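PDB 3OV9: nucleoprotein from Rift valley fever virus, which encapsidates the viral RNA genome by assembling into ring-shaped oligomers, and serves with that RNA as template for transcription and replication. Local coordinates for residues E40-Y45 with D100-S105. Sequence-based numbering, arbitrary orientation.
Sequences ELLKQY and DELTLS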
# COMPACT_ATOMS: atom_id res chain seq x y z
N GLU A 40 40.27 21.29 -8.80
CA GLU A 40 40.24 22.63 -9.40
C GLU A 40 39.34 23.56 -8.59
O GLU A 40 39.73 24.69 -8.29
CB GLU A 40 39.79 22.58 -10.86
CG GLU A 40 39.88 23.93 -11.58
CD GLU A 40 39.55 23.84 -13.06
OE1 GLU A 40 38.65 23.06 -13.44
OE2 GLU A 40 40.19 24.57 -13.85
N LEU A 41 38.15 23.08 -8.25
CA LEU A 41 37.18 23.85 -7.47
C LEU A 41 37.67 24.14 -6.05
O LEU A 41 37.46 25.24 -5.54
CB LEU A 41 35.82 23.16 -7.44
CG LEU A 41 35.03 23.10 -8.76
CD1 LEU A 41 33.86 22.14 -8.62
CD2 LEU A 41 34.56 24.47 -9.22
N LEU A 42 38.34 23.16 -5.43
CA LEU A 42 38.93 23.34 -4.10
C LEU A 42 39.96 24.47 -4.08
O LEU A 42 39.91 25.34 -3.21
CB LEU A 42 39.57 22.04 -3.59
CG LEU A 42 38.63 20.91 -3.14
CD1 LEU A 42 39.42 19.64 -2.91
CD2 LEU A 42 37.84 21.30 -1.89
N LYS A 43 40.89 24.43 -5.04
CA LYS A 43 41.93 25.45 -5.19
C LYS A 43 41.33 26.83 -5.48
O LYS A 43 41.78 27.84 -4.91
CB LYS A 43 42.90 25.06 -6.31
CG LYS A 43 43.85 23.91 -5.97
CD LYS A 43 45.25 24.41 -5.63
CE LYS A 43 46.08 24.67 -6.88
NZ LYS A 43 47.48 25.11 -6.58
N GLN A 44 40.33 26.86 -6.36
CA GLN A 44 39.64 28.10 -6.74
C GLN A 44 38.95 28.77 -5.56
O GLN A 44 39.17 29.96 -5.31
CB GLN A 44 38.62 27.81 -7.86
CG GLN A 44 37.79 29.02 -8.28
CD GLN A 44 36.61 28.64 -9.14
OE1 GLN A 44 36.77 28.21 -10.28
NE2 GLN A 44 35.41 28.80 -8.60
N TYR A 45 38.12 28.01 -4.85
CA TYR A 45 37.34 28.53 -3.73
C TYR A 45 38.18 28.75 -2.48
O TYR A 45 37.93 29.69 -1.72
CB TYR A 45 36.17 27.59 -3.39
CG TYR A 45 35.04 27.59 -4.40
CD1 TYR A 45 34.42 28.78 -4.79
CD2 TYR A 45 34.56 26.39 -4.93
CE1 TYR A 45 33.38 28.77 -5.71
CE2 TYR A 45 33.51 26.37 -5.84
CZ TYR A 45 32.93 27.57 -6.23
OH TYR A 45 31.89 27.56 -7.13
N ASP A 100 30.26 20.58 -11.67
CA ASP A 100 30.70 21.90 -11.23
C ASP A 100 30.36 22.19 -9.77
O ASP A 100 30.51 23.32 -9.31
CB ASP A 100 30.13 22.98 -12.15
CG ASP A 100 30.60 22.84 -13.59
OD1 ASP A 100 31.82 22.68 -13.82
OD2 ASP A 100 29.75 22.89 -14.50
N GLU A 101 29.90 21.17 -9.05
CA GLU A 101 29.54 21.30 -7.64
C GLU A 101 30.37 20.37 -6.76
O GLU A 101 30.58 19.20 -7.10
CB GLU A 101 28.05 21.03 -7.42
CG GLU A 101 27.10 21.95 -8.18
CD GLU A 101 26.87 23.30 -7.51
OE1 GLU A 101 27.47 23.56 -6.44
OE2 GLU A 101 26.09 24.10 -8.06
N LEU A 102 30.81 20.89 -5.62
CA LEU A 102 31.53 20.10 -4.62
C LEU A 102 30.57 19.48 -3.62
O LEU A 102 29.53 20.06 -3.29
CB LEU A 102 32.54 20.97 -3.87
CG LEU A 102 33.81 21.44 -4.58
CD1 LEU A 102 34.54 22.47 -3.74
CD2 LEU A 102 34.72 20.27 -4.91
N THR A 103 30.92 18.28 -3.16
CA THR A 103 30.29 17.63 -2.01
C THR A 103 31.41 17.10 -1.12
O THR A 103 32.55 16.96 -1.58
CB THR A 103 29.38 16.44 -2.41
OG1 THR A 103 30.18 15.37 -2.92
CG2 THR A 103 28.34 16.85 -3.43
N LEU A 104 31.08 16.80 0.13
CA LEU A 104 32.05 16.24 1.07
C LEU A 104 32.63 14.90 0.59
O LEU A 104 33.83 14.68 0.67
CB LEU A 104 31.45 16.11 2.47
CG LEU A 104 30.99 17.40 3.16
CD1 LEU A 104 30.21 17.08 4.42
CD2 LEU A 104 32.16 18.31 3.48
N SER A 105 31.76 14.02 0.08
CA SER A 105 32.18 12.70 -0.41
C SER A 105 33.14 12.82 -1.59
O SER A 105 34.07 12.02 -1.72
CB SER A 105 30.97 11.85 -0.80
OG SER A 105 30.21 11.47 0.33
O HOH W 1 30.71 25.17 -7.39
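L41 meets the 100-105 segment at two points. Its CB packs against CG of L102, 3.9 Å away, while its CD1 reaches on to the backbone of D100. CG lies anti to its own carbonyl carbon (chi1 -68°), and CD1 extends anti to CA (chi2 168°), within 3.6 Å of D100 O. L41 alone thus meets both a leucine side chain and the D100-E101 peptide.

L42 leaves the helix beside this line of approach, but its end comes nearer: CD2 lies 4.0 Å from CD1 of L102, and the two leucine side chains cross obliquely. Y45, one turn on from L41, offers the edge of its ring: L102 CD1 lies there near the ring plane, 4.1 Å from CD2 of Y45. L102 CD1 therefore sits among L41, L42 and Y45, and Y90 of helix 77-90 also touches L102, L42 and Y45. The phenol OH of Y45 adds a water-mediated link. It is 2.7 Å from a water that in turn donates to D100 O, also at 2.7 Å, so the carbonyl that L41 CD1 brushes is satisfied through solvent.

R37, earlier on the same helix, adds a salt bridge to the D100 side chain and another to E40. This is a loop leucine packed against one face of helix 35-46 in the all-helical phlebovirus nucleocapsid fold. Just beyond it T103 N-caps helix 104-110, bonding R106 N through OG1, where S105 and R106 probably bind RNA.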